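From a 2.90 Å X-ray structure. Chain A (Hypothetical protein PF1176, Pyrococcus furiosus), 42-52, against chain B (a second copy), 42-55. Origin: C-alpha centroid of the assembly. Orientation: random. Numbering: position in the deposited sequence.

Chain A (42-52) TRGEAFAKASI
Chain B 42-55: TRGEAFAKASIYGF

Two identical helices pack here almost side by side in the same direction, at 25° from parallel, with axes that come within 7.8 Å at closest approach, and no hydrogen bond crosses between them. A46, A50 and S51 of both chains, with G54(B), put little or no side chain between the backbones, and the rings of F47(A) and F47(B) fill the space beside them. In register, F47(A) CA lies 6.0 Å from F47(B) CA, and S51(A) CA only 4.8 Å from S51(B) CA.

In each chain an earlier helix ends with R43(A) or R43(B). G44(A) and G44(B) follow, phi 103° and psi near 180°; a side chain would jam against the preceding carbonyl, so glycine suits this N-cap position. The next helices run from E45(A) through I52(A) and E45(B) through F55(B), continuing beyond, with i to i+4 bonds such as K49(A) N to E45(A) O, 2.7 Å.

The contact is nearly symmetric. A46(A), A50(A), A46(B) and A50(B) point toward the partner. F47(A) and F47(B) start sideways (chi1 t, chi2 about -75°), but phenylalanine is long enough to reach across: F47(A) CZ sits 3.5 Å from A50(B) CB, and F47(B) CZ 3.4 Å from A50(A) CB. F47(B) CE2 also comes within 3.5 Å of F47(A) N. The rings meet obliquely, planes at 87° and centroids 5.9 Å apart.

R43(A) and R43(B) (chi1 m, chi2 m, chi3 t) each lay a flat guanidinium face over a methyl while bonding elsewhere in the structure: R43(A) NH1 to A46(B) CB is 3.5 Å, R43(B) NH1 to A46(A) CB 4.1 Å.

Serine (chi1 m) bonds back to its own helix, S51(A) OG to F47(A) O at 2.9 Å and S51(B) OG to F47(B) O at 3.3 Å. S51(B) OG also lies 3.4 Å from A50(A) CB. G54(B) CA passes 4.2 Å from S51(A) O; a beta carbon there would clash with that oxygen.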

ATOM      1  N   THR A  42      -5.573   2.529  18.138  1.00 61.23           N
ATOM      2  CA  THR A  42      -6.088   3.885  18.231  1.00 59.47           C
ATOM      3  C   THR A  42      -6.173   4.751  16.988  1.00 58.41           C
ATOM      4  O   THR A  42      -7.116   5.514  16.857  1.00 59.06           O
ATOM      5  CB  THR A  42      -5.288   4.658  19.244  1.00 59.64           C
ATOM      6  OG1 THR A  42      -3.924   4.212  19.198  1.00 59.69           O
ATOM      7  CG2 THR A  42      -5.860   4.449  20.626  1.00 61.40           C
ATOM      8  N   ARG A  43      -5.198   4.661  16.086  1.00 57.39           N
ATOM      9  CA  ARG A  43      -5.217   5.500  14.882  1.00 56.18           C
ATOM     10  C   ARG A  43      -5.454   4.720  13.607  1.00 55.95           C
ATOM     11  O   ARG A  43      -5.703   5.304  12.546  1.00 55.69           O
ATOM     12  CB  ARG A  43      -3.894   6.249  14.719  1.00 55.88           C
ATOM     13  CG  ARG A  43      -3.529   7.176  15.843  1.00 55.11           C
ATOM     14  CD  ARG A  43      -4.079   8.553  15.634  1.00 53.62           C
ATOM     15  NE  ARG A  43      -3.711   9.400  16.758  1.00 52.50           N
ATOM     16  CZ  ARG A  43      -4.036  10.680  16.868  1.00 52.10           C
ATOM     17  NH1 ARG A  43      -4.740  11.278  15.908  1.00 49.70           N
ATOM     18  NH2 ARG A  43      -3.680  11.349  17.960  1.00 51.02           N
ATOM     19  N   GLY A  44      -5.339   3.401  13.698  1.00 54.94           N
ATOM     20  CA  GLY A  44      -5.530   2.592  12.518  1.00 52.35           C
ATOM     21  C   GLY A  44      -4.240   2.081  11.894  1.00 51.50           C
ATOM     22  O   GLY A  44      -3.123   2.313  12.368  1.00 49.81           O
ATOM     23  N   GLU A  45      -4.436   1.392  10.782  1.00 50.66           N
ATOM     24  CA  GLU A  45      -3.384   0.760  10.017  1.00 49.46           C
ATOM     25  C   GLU A  45      -2.488   1.733   9.230  1.00 48.44           C
ATOM     26  O   GLU A  45      -1.253   1.695   9.365  1.00 48.17           O
ATOM     27  CB  GLU A  45      -4.053  -0.239   9.080  1.00 50.51           C
ATOM     28  CG  GLU A  45      -3.250  -1.453   8.717  1.00 52.58           C
ATOM     29  CD  GLU A  45      -4.069  -2.448   7.922  1.00 54.61           C
ATOM     30  OE1 GLU A  45      -3.448  -3.318   7.280  1.00 56.20           O
ATOM     31  OE2 GLU A  45      -5.323  -2.365   7.947  1.00 53.55           O
ATOM     32  N   ALA A  46      -3.100   2.593   8.410  1.00 45.87           N
ATOM     33  CA  ALA A  46      -2.340   3.547   7.601  1.00 44.05           C
ATOM     34  C   ALA A  46      -1.366   4.335   8.465  1.00 43.65           C
ATOM     35  O   ALA A  46      -0.186   4.433   8.154  1.00 44.43           O
ATOM     36  CB  ALA A  46      -3.271   4.488   6.880  1.00 42.91           C
ATOM     37  N   PHE A  47      -1.878   4.887   9.554  1.00 42.87           N
ATOM     38  CA  PHE A  47      -1.090   5.651  10.510  1.00 40.69           C
ATOM     39  C   PHE A  47       0.054   4.795  11.070  1.00 39.65           C
ATOM     40  O   PHE A  47       1.197   5.236  11.162  1.00 38.06           O
ATOM     41  CB  PHE A  47      -2.017   6.104  11.646  1.00 41.21           C
ATOM     42  CG  PHE A  47      -1.416   7.128  12.560  1.00 39.91           C
ATOM     43  CD1 PHE A  47      -0.461   6.769  13.505  1.00 39.30           C
ATOM     44  CD2 PHE A  47      -1.800   8.459  12.466  1.00 38.53           C
ATOM     45  CE1 PHE A  47       0.104   7.718  14.341  1.00 37.86           C
ATOM     46  CE2 PHE A  47      -1.239   9.415  13.297  1.00 38.76           C
ATOM     47  CZ  PHE A  47      -0.285   9.040  14.238  1.00 38.56           C
ATOM     48  N   ALA A  48      -0.266   3.563  11.446  1.00 39.11           N
ATOM     49  CA  ALA A  48       0.735   2.661  11.993  1.00 38.58           C
ATOM     50  C   ALA A  48       1.806   2.410  10.940  1.00 38.67           C
ATOM     51  O   ALA A  48       3.011   2.496  11.216  1.00 38.15           O
ATOM     52  CB  ALA A  48       0.085   1.359  12.412  1.00 36.22           C
ATOM     53  N   LYS A  49       1.356   2.116   9.726  1.00 38.42           N
ATOM     54  CA  LYS A  49       2.266   1.855   8.632  1.00 39.12           C
ATOM     55  C   LYS A  49       3.085   3.080   8.222  1.00 40.64           C
ATOM     56  O   LYS A  49       4.247   2.953   7.839  1.00 41.50           O
ATOM     57  CB  LYS A  49       1.482   1.339   7.440  1.00 39.37           C
ATOM     58  CG  LYS A  49       1.099  -0.114   7.531  1.00 38.98           C
ATOM     59  CD  LYS A  49       0.312  -0.497   6.307  1.00 40.25           C
ATOM     60  CE  LYS A  49       0.334  -1.981   6.058  1.00 41.14           C
ATOM     61  NZ  LYS A  49      -0.383  -2.281   4.789  1.00 46.00           N
ATOM     62  N   ALA A  50       2.479   4.260   8.307  1.00 40.54           N
ATOM     63  CA  ALA A  50       3.145   5.500   7.936  1.00 40.38           C
ATOM     64  C   ALA A  50       4.258   5.843   8.895  1.00 41.28           C
ATOM     65  O   ALA A  50       5.229   6.495   8.515  1.00 41.75           O
ATOM     66  CB  ALA A  50       2.150   6.638   7.881  1.00 41.16           C
ATOM     67  N   SER A  51       4.126   5.416  10.142  1.00 42.21           N
ATOM     68  CA  SER A  51       5.173   5.690  11.116  1.00 44.38           C
ATOM     69  C   SER A  51       6.336   4.713  10.923  1.00 45.25           C
ATOM     70  O   SER A  51       7.496   5.114  10.830  1.00 45.81           O
ATOM     71  CB  SER A  51       4.626   5.559  12.531  1.00 45.42           C
ATOM     72  OG  SER A  51       3.430   6.306  12.676  1.00 48.47           O
ATOM     73  N   ILE A  52       6.027   3.430  10.844  1.00 45.02           N
ATOM     74  CA  ILE A  52       7.073   2.443  10.666  1.00 45.84           C
ATOM     75  C   ILE A  52       7.807   2.644   9.346  1.00 45.88           C
ATOM     76  O   ILE A  52       9.038   2.654   9.318  1.00 46.11           O
ATOM     77  CB  ILE A  52       6.497   1.004  10.710  1.00 47.49           C
ATOM     78  CG1 ILE A  52       5.805   0.758  12.049  1.00 48.04           C
ATOM     79  CG2 ILE A  52       7.608  -0.022  10.536  1.00 46.62           C
ATOM     80  CD1 ILE A  52       5.048  -0.543  12.088  1.00 50.02           C
TER
ATOM     81  N   THR B  42      -5.103  15.447   3.598  1.00 61.82           N
ATOM     82  CA  THR B  42      -5.840  14.222   3.342  1.00 59.17           C
ATOM     83  C   THR B  42      -5.941  13.278   4.536  1.00 57.11           C
ATOM     84  O   THR B  42      -7.005  12.721   4.785  1.00 56.96           O
ATOM     85  CB  THR B  42      -5.226  13.468   2.152  1.00 59.33           C
ATOM     86  OG1 THR B  42      -3.836  13.216   2.402  1.00 60.23           O
ATOM     87  CG2 THR B  42      -5.361  14.291   0.887  1.00 59.42           C
ATOM     88  N   ARG B  43      -4.857  13.111   5.284  1.00 54.95           N
ATOM     89  CA  ARG B  43      -4.874  12.190   6.422  1.00 53.48           C
ATOM     90  C   ARG B  43      -4.890  12.889   7.768  1.00 52.31           C
ATOM     91  O   ARG B  43      -4.964  12.247   8.819  1.00 52.96           O
ATOM     92  CB  ARG B  43      -3.652  11.268   6.382  1.00 53.20           C
ATOM     93  CG  ARG B  43      -3.583  10.320   5.215  1.00 51.99           C
ATOM     94  CD  ARG B  43      -4.522   9.160   5.376  1.00 51.52           C
ATOM     95  NE  ARG B  43      -4.315   8.220   4.282  1.00 53.16           N
ATOM     96  CZ  ARG B  43      -5.032   7.123   4.079  1.00 52.03           C
ATOM     97  NH1 ARG B  43      -6.018   6.810   4.902  1.00 50.38           N
ATOM     98  NH2 ARG B  43      -4.772   6.352   3.033  1.00 52.11           N
ATOM     99  N   GLY B  44      -4.796  14.206   7.754  1.00 50.44           N
ATOM    100  CA  GLY B  44      -4.796  14.900   9.019  1.00 48.44           C
ATOM    101  C   GLY B  44      -3.403  15.339   9.392  1.00 47.99           C
ATOM    102  O   GLY B  44      -2.430  15.013   8.726  1.00 49.00           O
ATOM    103  N   GLU B  45      -3.312  16.077  10.482  1.00 46.92           N
ATOM    104  CA  GLU B  45      -2.051  16.603  10.942  1.00 46.31           C
ATOM    105  C   GLU B  45      -1.272  15.568  11.724  1.00 46.13           C
ATOM    106  O   GLU B  45      -0.057  15.457  11.575  1.00 46.82           O
ATOM    107  CB  GLU B  45      -2.321  17.831  11.799  1.00 46.51           C
ATOM    108  CG  GLU B  45      -1.123  18.633  12.165  1.00 47.73           C
ATOM    109  CD  GLU B  45      -1.511  19.962  12.762  1.00 50.00           C
ATOM    110  OE1 GLU B  45      -0.605  20.688  13.221  1.00 50.94           O
ATOM    111  OE2 GLU B  45      -2.723  20.283  12.767  1.00 50.23           O
ATOM    112  N   ALA B  46      -1.965  14.803  12.556  1.00 45.20           N
ATOM    113  CA  ALA B  46      -1.291  13.793  13.351  1.00 45.06           C
ATOM    114  C   ALA B  46      -0.564  12.827  12.420  1.00 45.42           C
ATOM    115  O   ALA B  46       0.568  12.422  12.689  1.00 46.70           O
ATOM    116  CB  ALA B  46      -2.287  13.057  14.204  1.00 44.33           C
ATOM    117  N   PHE B  47      -1.214  12.489  11.313  1.00 43.89           N
ATOM    118  CA  PHE B  47      -0.641  11.587  10.330  1.00 43.03           C
ATOM    119  C   PHE B  47       0.651  12.132   9.727  1.00 42.68           C
ATOM    120  O   PHE B  47       1.683  11.480   9.755  1.00 42.11           O
ATOM    121  CB  PHE B  47      -1.656  11.344   9.216  1.00 43.58           C
ATOM    122  CG  PHE B  47      -1.343  10.150   8.356  1.00 43.58           C
ATOM    123  CD1 PHE B  47      -0.306  10.190   7.425  1.00 43.85           C
ATOM    124  CD2 PHE B  47      -2.084   8.979   8.483  1.00 41.35           C
ATOM    125  CE1 PHE B  47      -0.018   9.084   6.639  1.00 42.39           C
ATOM    126  CE2 PHE B  47      -1.800   7.877   7.704  1.00 40.55           C
ATOM    127  CZ  PHE B  47      -0.767   7.930   6.779  1.00 41.72           C
ATOM    128  N   ALA B  48       0.578  13.333   9.166  1.00 43.81           N
ATOM    129  CA  ALA B  48       1.736  13.968   8.554  1.00 42.55           C
ATOM    130  C   ALA B  48       2.904  14.004   9.516  1.00 42.70           C
ATOM    131  O   ALA B  48       4.018  13.654   9.149  1.00 43.91           O
ATOM    132  CB  ALA B  48       1.385  15.367   8.124  1.00 41.87           C
ATOM    133  N   LYS B  49       2.650  14.423  10.751  1.00 42.77           N
ATOM    134  CA  LYS B  49       3.703  14.507  11.767  1.00 41.41           C
ATOM    135  C   LYS B  49       4.315  13.162  12.159  1.00 40.71           C
ATOM    136  O   LYS B  49       5.498  13.083  12.444  1.00 40.06           O
ATOM    137  CB  LYS B  49       3.183  15.193  13.034  1.00 41.50           C
ATOM    138  CG  LYS B  49       3.181  16.701  12.997  1.00 38.36           C
ATOM    139  CD  LYS B  49       2.958  17.251  14.393  1.00 38.57           C
ATOM    140  CE  LYS B  49       3.057  18.775  14.446  1.00 38.47           C
ATOM    141  NZ  LYS B  49       2.783  19.294  15.817  1.00 38.58           N
ATOM    142  N   ALA B  50       3.508  12.111  12.183  1.00 41.47           N
ATOM    143  CA  ALA B  50       4.001  10.790  12.548  1.00 41.23           C
ATOM    144  C   ALA B  50       4.946  10.213  11.492  1.00 41.52           C
ATOM    145  O   ALA B  50       5.883   9.493  11.830  1.00 41.43           O
ATOM    146  CB  ALA B  50       2.830   9.839  12.784  1.00 40.24           C
ATOM    147  N   SER B  51       4.700  10.524  10.224  1.00 41.75           N
ATOM    148  CA  SER B  51       5.552  10.025   9.145  1.00 45.13           C
ATOM    149  C   SER B  51       6.911  10.726   9.139  1.00 46.46           C
ATOM    150  O   SER B  51       7.967  10.082   9.026  1.00 46.59           O
ATOM    151  CB  SER B  51       4.899  10.265   7.786  1.00 46.79           C
ATOM    152  OG  SER B  51       3.584   9.763   7.749  1.00 51.04           O
ATOM    153  N   ILE B  52       6.860  12.054   9.238  1.00 46.16           N
ATOM    154  CA  ILE B  52       8.049  12.891   9.237  1.00 46.44           C
ATOM    155  C   ILE B  52       8.913  12.641  10.463  1.00 46.34           C
ATOM    156  O   ILE B  52      10.142  12.575  10.355  1.00 45.55           O
ATOM    157  CB  ILE B  52       7.654  14.380   9.181  1.00 47.63           C
ATOM    158  CG1 ILE B  52       6.901  14.647   7.882  1.00 47.27           C
ATOM    159  CG2 ILE B  52       8.892  15.269   9.288  1.00 46.37           C
ATOM    160  CD1 ILE B  52       6.484  16.083   7.706  1.00 48.78           C
ATOM    161  N   TYR B  53       8.271  12.513  11.623  1.00 45.92           N
ATOM    162  CA  TYR B  53       8.993  12.254  12.862  1.00 46.85           C
ATOM    163  C   TYR B  53       9.595  10.849  12.832  1.00 47.56           C
ATOM    164  O   TYR B  53      10.746  10.646  13.224  1.00 48.45           O
ATOM    165  CB  TYR B  53       8.064  12.390  14.066  1.00 46.97           C
ATOM    166  CG  TYR B  53       7.630  13.807  14.391  1.00 47.98           C
ATOM    167  CD1 TYR B  53       6.488  14.046  15.161  1.00 47.57           C
ATOM    168  CD2 TYR B  53       8.347  14.904  13.928  1.00 47.35           C
ATOM    169  CE1 TYR B  53       6.074  15.343  15.453  1.00 47.63           C
ATOM    170  CE2 TYR B  53       7.940  16.203  14.218  1.00 47.58           C
ATOM    171  CZ  TYR B  53       6.806  16.416  14.977  1.00 47.31           C
ATOM    172  OH  TYR B  53       6.401  17.700  15.251  1.00 47.38           O
ATOM    173  N   GLY B  54       8.820   9.872  12.375  1.00 47.70           N
ATOM    174  CA  GLY B  54       9.348   8.526  12.299  1.00 46.82           C
ATOM    175  C   GLY B  54      10.560   8.562  11.390  1.00 46.60           C
ATOM    176  O   GLY B  54      11.576   7.905  11.631  1.00 45.29           O
ATOM    177  N   PHE B  55      10.440   9.348  10.328  1.00 46.56           N
ATOM    178  CA  PHE B  55      11.517   9.508   9.368  1.00 46.81           C
ATOM    179  C   PHE B  55      12.743  10.089  10.059  1.00 46.23           C
ATOM    180  O   PHE B  55      13.854   9.598   9.889  1.00 45.34           O
ATOM    181  CB  PHE B  55      11.086  10.433   8.229  1.00 46.97           C
ATOM    182  CG  PHE B  55      12.143  10.630   7.189  1.00 49.07           C
ATOM    183  CD1 PHE B  55      12.791  11.860   7.058  1.00 50.46           C
ATOM    184  CD2 PHE B  55      12.520   9.576   6.357  1.00 50.26           C
ATOM    185  CE1 PHE B  55      13.804  12.039   6.112  1.00 50.44           C
ATOM    186  CE2 PHE B  55      13.524   9.737   5.411  1.00 49.91           C
ATOM    187  CZ  PHE B  55      14.169  10.971   5.287  1.00 51.09           C
TER